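Long-range contacts in myosin-I heavy chain (Dictyostelium discoideum, PDB 5EJR), which is an actin-based class VII motor protein with ATPase activity, acting in early phagocytosis and adhesion, and represented here by its second MyTH4-FERM tail module: residues Cys422-Ile427 with Trp437-Lys442; Gly444-Asp449 with Lys456-Phe461. One frame throughout, in Å; residues are numbered along the deposited sequence.

Contact 1: Cys422-Ile427 with Trp437-Lys442; sequences CTLFNI and WLAINK. With EDO (1,2-ethanediol), chain F; EDO (1,2-ethanediol), chain B.
L424 lies against W437 across two antiparallel strands. Its CD1 sits over one face of the indole, 4.3 Å from the centroid of the six-membered ring, as a CH-pi contact displaced toward the ring's rim. The other methyl, CD2, meets A439 CB at 3.7 Å. The two branches of L424 thus divide between diagonal and direct neighbours. N426 lies side by side with W437, both pointing the same way. Its amide plane is turned 34° from the indole plane, and ND2 comes to the edge of the ring beside NE1. Both are donors, so this is proximity without a hydrogen bond. C422 SG continues the row past A439 CB and reaches N441 CB at 3.8 Å. On the other face, F425 CD2 meets L438 CD2 and F425 CE2 meets I440 CD1, both at 4.0 Å, the side chains crossing obliquely. I427 CG2 packs on L438 CB at 3.7 Å, the two side chains crossing at about a right angle. T423 with I440 and F425 with L438 are hydrogen-bonded pairs, with two N-H...O bonds each. N441 ND2 donates to an ethanediol, probably from the crystallisation liquor, at 2.8 Å from its O2. T423, F425 and I440 face helix 494-505, where they touch V500, S496 and I497. L438 packs on V445 and I447 of the next strand, 444-448, and A439 on its F448.

Contact 2: Gly444-Asp449 with Lys456-Phe461; sequences GVSIFD and KNFWTF
Strands 444-448 and 456-460 run antiparallel, 177° between their directions, with V445 and W459 as a hydrogen-bonded pair, V445 N to W459 O and W459 N to V445 O, both 2.9 Å. Farther along, the regular pairing is broken. I447 O accepts a bond from K456 N at 2.8 Å and a weak one from N457 N at 3.4 Å, while I447 N donates to N457 O. Two residues therefore face one, as in a classic beta bulge. W459 turns its ring edge to the opposite strand: I447 CG1 lies in the ring plane, 3.9 Å from CZ3, with V445 O near CE3. V445 CG1 makes a separate apolar contact with W459 CE3, the two side chains meeting at a slant. On the opposite face of the sheet, S446 OG sits in plane at the edge of the F458 ring, 3.3 Å from CD1. At one end G444 CA lies over the centre of the F461 ring in a CH-pi contact, 3.5 Å from the centroid. G444 has no CB: the position where one would lie is taken up by W459 O and T460 CA, and the backbone angles are ones a CB would not tolerate. F461 also stacks edge-to-face with Y501 of helix 494-505. At the other end D449 and K456 form a salt bridge, NZ to OD2 at 3.2 Å, using the anti lone pair of OD2. The second carboxylate oxygen, OD1, is bonded to H451 N, which anchors the acid in the connecting turn. The arrangement is a beta hairpin with a classic bulge. It lies in the PTB-like part of the FERM domain, consistent with the PH-type fold of the F3 lobe, where a C-terminal helix packs against antiparallel sheets.

How the contacts relate
Contact 1 and contact 2 are successive hairpins of one four-stranded antiparallel sheet, with strands in chain order. Their centres are 8 Å apart. The inner strands 435-440 and 444-448 join them: A439 N lies 2.8 Å from S446 O and W437 O lies 2.9 Å from F448 N, both probable hydrogen bonds. In the turn between these strands N441 OD1 accepts a bond from G444 N. F461 of contact 2 packs back on this turn, with CE2 3.0 Å from N441 O. Both hairpins pack on helix 494-505.

Contact 1: Cys422-Ile427 with Trp437-Lys442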
# COMPACT_ATOMS: atom_id res chain seq x y z
N CYS A 422 -16.44 14.17 -5.43
CA CYS A 422 -16.01 14.07 -4.02
C CYS A 422 -15.16 12.85 -3.80
O CYS A 422 -15.52 11.78 -4.31
CB CYS A 422 -17.23 14.00 -3.10
SG CYS A 422 -18.14 15.54 -2.94
N THR A 423 -14.11 12.96 -2.96
CA THR A 423 -13.37 11.79 -2.47
C THR A 423 -14.00 11.50 -1.09
O THR A 423 -14.09 12.39 -0.24
CB THR A 423 -11.84 11.98 -2.46
OG1 THR A 423 -11.39 12.18 -3.79
CG2 THR A 423 -11.10 10.77 -1.89
N LEU A 424 -14.46 10.26 -0.88
CA LEU A 424 -15.15 9.87 0.36
C LEU A 424 -14.32 9.04 1.31
O LEU A 424 -13.57 8.17 0.88
CB LEU A 424 -16.49 9.14 0.06
CG LEU A 424 -17.45 9.79 -0.94
CD1 LEU A 424 -18.58 8.83 -1.33
CD2 LEU A 424 -18.02 11.05 -0.41
N PHE A 425 -14.41 9.33 2.60
CA PHE A 425 -13.68 8.58 3.63
C PHE A 425 -14.68 8.19 4.71
O PHE A 425 -15.46 9.03 5.14
CB PHE A 425 -12.57 9.47 4.27
CG PHE A 425 -11.48 9.92 3.33
CD1 PHE A 425 -10.40 9.09 3.04
CD2 PHE A 425 -11.56 11.15 2.68
CE1 PHE A 425 -9.41 9.49 2.15
CE2 PHE A 425 -10.56 11.56 1.80
CZ PHE A 425 -9.50 10.73 1.53
N ASN A 426 -14.67 6.94 5.17
CA ASN A 426 -15.56 6.52 6.28
C ASN A 426 -15.08 7.12 7.58
O ASN A 426 -13.92 6.97 7.93
CB ASN A 426 -15.63 4.99 6.41
CG ASN A 426 -16.15 4.28 5.18
OD1 ASN A 426 -15.59 3.28 4.74
ND2 ASN A 426 -17.21 4.79 4.59
N ILE A 427 -15.96 7.86 8.27
CA ILE A 427 -15.62 8.47 9.57
C ILE A 427 -16.60 8.03 10.65
O ILE A 427 -17.75 7.71 10.35
CB ILE A 427 -15.47 10.02 9.55
CG1 ILE A 427 -16.76 10.73 9.09
CG2 ILE A 427 -14.25 10.47 8.74
CD1 ILE A 427 -17.36 11.53 10.13
N TRP A 437 -19.78 9.87 6.19
CA TRP A 437 -18.81 10.03 5.10
C TRP A 437 -18.20 11.41 5.13
O TRP A 437 -18.92 12.40 5.07
CB TRP A 437 -19.46 9.86 3.72
CG TRP A 437 -19.84 8.46 3.34
CD1 TRP A 437 -19.34 7.30 3.85
CD2 TRP A 437 -20.75 8.08 2.30
NE1 TRP A 437 -19.89 6.22 3.21
CE2 TRP A 437 -20.77 6.67 2.25
CE3 TRP A 437 -21.59 8.80 1.43
CZ2 TRP A 437 -21.58 5.96 1.36
CZ3 TRP A 437 -22.38 8.10 0.52
CH2 TRP A 437 -22.38 6.70 0.50
N LEU A 438 -16.85 11.47 5.20
CA LEU A 438 -16.14 12.73 5.10
C LEU A 438 -15.98 12.91 3.59
O LEU A 438 -15.44 12.01 2.94
CB LEU A 438 -14.75 12.65 5.77
CG LEU A 438 -13.83 13.84 5.56
CD1 LEU A 438 -14.24 15.00 6.42
CD2 LEU A 438 -12.38 13.45 5.86
N ALA A 439 -16.51 14.00 3.03
CA ALA A 439 -16.40 14.24 1.60
C ALA A 439 -15.49 15.44 1.34
O ALA A 439 -15.68 16.49 1.95
CB ALA A 439 -17.78 14.51 1.01
N ILE A 440 -14.48 15.27 0.47
CA ILE A 440 -13.57 16.38 0.13
C ILE A 440 -13.65 16.56 -1.36
O ILE A 440 -13.49 15.58 -2.10
CB ILE A 440 -12.12 16.17 0.63
CG1 ILE A 440 -12.11 15.90 2.18
CG2 ILE A 440 -11.22 17.38 0.28
CD1 ILE A 440 -10.74 15.41 2.77
N ASN A 441 -13.90 17.80 -1.81
CA ASN A 441 -13.99 18.11 -3.23
C ASN A 441 -13.35 19.45 -3.51
O ASN A 441 -12.63 19.97 -2.64
CB ASN A 441 -15.43 18.01 -3.74
CG ASN A 441 -16.34 19.11 -3.22
OD1 ASN A 441 -16.03 19.82 -2.26
ND2 ASN A 441 -17.42 19.34 -3.91
N LYS A 442 -13.58 20.03 -4.71
CA LYS A 442 -12.97 21.30 -5.10
C LYS A 442 -13.45 22.51 -4.24
O LYS A 442 -12.75 23.51 -4.15
CB LYS A 442 -13.19 21.57 -6.62
CG LYS A 442 -14.66 21.83 -7.00
CD LYS A 442 -14.78 22.25 -8.50
CE LYS A 442 -15.89 23.23 -8.76
NZ LYS A 442 -17.21 22.55 -8.88
C1 EDO F . -20.54 18.87 -1.93
O1 EDO F . -21.77 18.29 -2.32
C2 EDO F . -20.42 20.18 -2.72
O2 EDO F . -19.23 20.83 -2.41
C1 EDO B . -17.88 19.04 -9.85
O1 EDO B . -18.14 20.21 -10.59
C2 EDO B . -16.48 18.55 -10.24
O2 EDO B . -16.41 18.47 -11.67

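Contact 2: Gly444-Asp449 with Lys456-Phe461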
# COMPACT_ATOMS: atom_id res chain seq x y z
N GLY A 444 -14.69 22.22 -0.79
CA GLY A 444 -14.30 22.10 0.61
C GLY A 444 -14.54 20.74 1.20
O GLY A 444 -14.44 19.73 0.49
N VAL A 445 -14.87 20.73 2.49
CA VAL A 445 -15.07 19.54 3.31
C VAL A 445 -16.54 19.44 3.70
O VAL A 445 -17.11 20.43 4.17
CB VAL A 445 -14.16 19.59 4.57
CG1 VAL A 445 -14.40 18.40 5.47
CG2 VAL A 445 -12.68 19.70 4.19
N SER A 446 -17.12 18.26 3.54
CA SER A 446 -18.51 18.00 3.93
C SER A 446 -18.59 16.72 4.75
O SER A 446 -17.72 15.86 4.67
CB SER A 446 -19.40 17.81 2.71
OG SER A 446 -19.26 18.82 1.72
N ILE A 447 -19.71 16.57 5.47
CA ILE A 447 -20.08 15.34 6.14
C ILE A 447 -21.42 14.95 5.51
O ILE A 447 -22.32 15.78 5.45
CB ILE A 447 -20.13 15.47 7.69
CG1 ILE A 447 -18.75 15.82 8.28
CG2 ILE A 447 -20.72 14.20 8.35
CD1 ILE A 447 -17.58 14.73 8.04
N PHE A 448 -21.51 13.72 5.01
CA PHE A 448 -22.71 13.18 4.38
C PHE A 448 -23.20 11.95 5.14
O PHE A 448 -22.40 11.11 5.56
CB PHE A 448 -22.43 12.76 2.93
CG PHE A 448 -22.44 13.85 1.88
CD1 PHE A 448 -21.29 14.58 1.60
CD2 PHE A 448 -23.58 14.09 1.12
CE1 PHE A 448 -21.29 15.56 0.59
CE2 PHE A 448 -23.58 15.07 0.11
CZ PHE A 448 -22.43 15.79 -0.16
N ASP A 449 -24.54 11.83 5.25
CA ASP A 449 -25.20 10.66 5.83
C ASP A 449 -25.14 9.58 4.74
O ASP A 449 -25.67 9.83 3.66
CB ASP A 449 -26.67 11.00 6.16
CG ASP A 449 -27.44 9.93 6.92
OD1 ASP A 449 -27.58 8.80 6.40
OD2 ASP A 449 -27.97 10.25 8.00
N LYS A 456 -24.79 17.01 5.96
CA LYS A 456 -25.07 17.46 7.32
C LYS A 456 -24.23 18.67 7.65
O LYS A 456 -24.68 19.57 8.37
CB LYS A 456 -24.84 16.33 8.34
CG LYS A 456 -25.64 15.06 8.04
CD LYS A 456 -26.69 14.76 9.09
CE LYS A 456 -27.57 13.60 8.67
NZ LYS A 456 -28.13 12.85 9.83
N ASN A 457 -23.01 18.73 7.09
CA ASN A 457 -22.11 19.83 7.34
C ASN A 457 -21.32 20.20 6.11
O ASN A 457 -21.04 19.34 5.29
CB ASN A 457 -21.16 19.45 8.45
CG ASN A 457 -21.75 19.58 9.82
OD1 ASN A 457 -21.71 20.65 10.43
ND2 ASN A 457 -22.31 18.48 10.32
N PHE A 458 -20.94 21.49 5.99
CA PHE A 458 -20.12 21.96 4.89
C PHE A 458 -19.26 23.12 5.30
O PHE A 458 -19.75 24.11 5.85
CB PHE A 458 -20.97 22.32 3.64
CG PHE A 458 -20.12 22.88 2.51
CD1 PHE A 458 -19.25 22.07 1.80
CD2 PHE A 458 -20.15 24.24 2.22
CE1 PHE A 458 -18.44 22.59 0.80
CE2 PHE A 458 -19.36 24.76 1.19
CZ PHE A 458 -18.51 23.93 0.49
N TRP A 459 -17.97 23.03 4.97
CA TRP A 459 -16.99 24.05 5.27
C TRP A 459 -16.17 24.30 4.01
O TRP A 459 -15.53 23.38 3.50
CB TRP A 459 -16.06 23.57 6.41
CG TRP A 459 -16.74 23.22 7.70
CD1 TRP A 459 -17.05 24.07 8.72
CD2 TRP A 459 -17.15 21.91 8.14
NE1 TRP A 459 -17.62 23.38 9.77
CE2 TRP A 459 -17.70 22.05 9.43
CE3 TRP A 459 -17.07 20.63 7.58
CZ2 TRP A 459 -18.19 20.96 10.16
CZ3 TRP A 459 -17.55 19.54 8.30
CH2 TRP A 459 -18.08 19.71 9.59
N THR A 460 -16.19 25.54 3.50
CA THR A 460 -15.39 25.90 2.33
C THR A 460 -13.92 25.89 2.71
O THR A 460 -13.61 26.03 3.89
CB THR A 460 -15.78 27.30 1.81
OG1 THR A 460 -15.46 28.26 2.81
CG2 THR A 460 -17.23 27.41 1.41
N PHE A 461 -13.03 25.77 1.73
CA PHE A 461 -11.60 25.84 2.01
C PHE A 461 -11.19 27.20 2.58
O PHE A 461 -10.29 27.26 3.43
CB PHE A 461 -10.79 25.48 0.77
CG PHE A 461 -10.86 24.01 0.41
CD1 PHE A 461 -10.52 23.03 1.33
CD2 PHE A 461 -11.23 23.62 -0.87
CE1 PHE A 461 -10.57 21.67 0.98
CE2 PHE A 461 -11.26 22.27 -1.22
CZ PHE A 461 -10.93 21.30 -0.30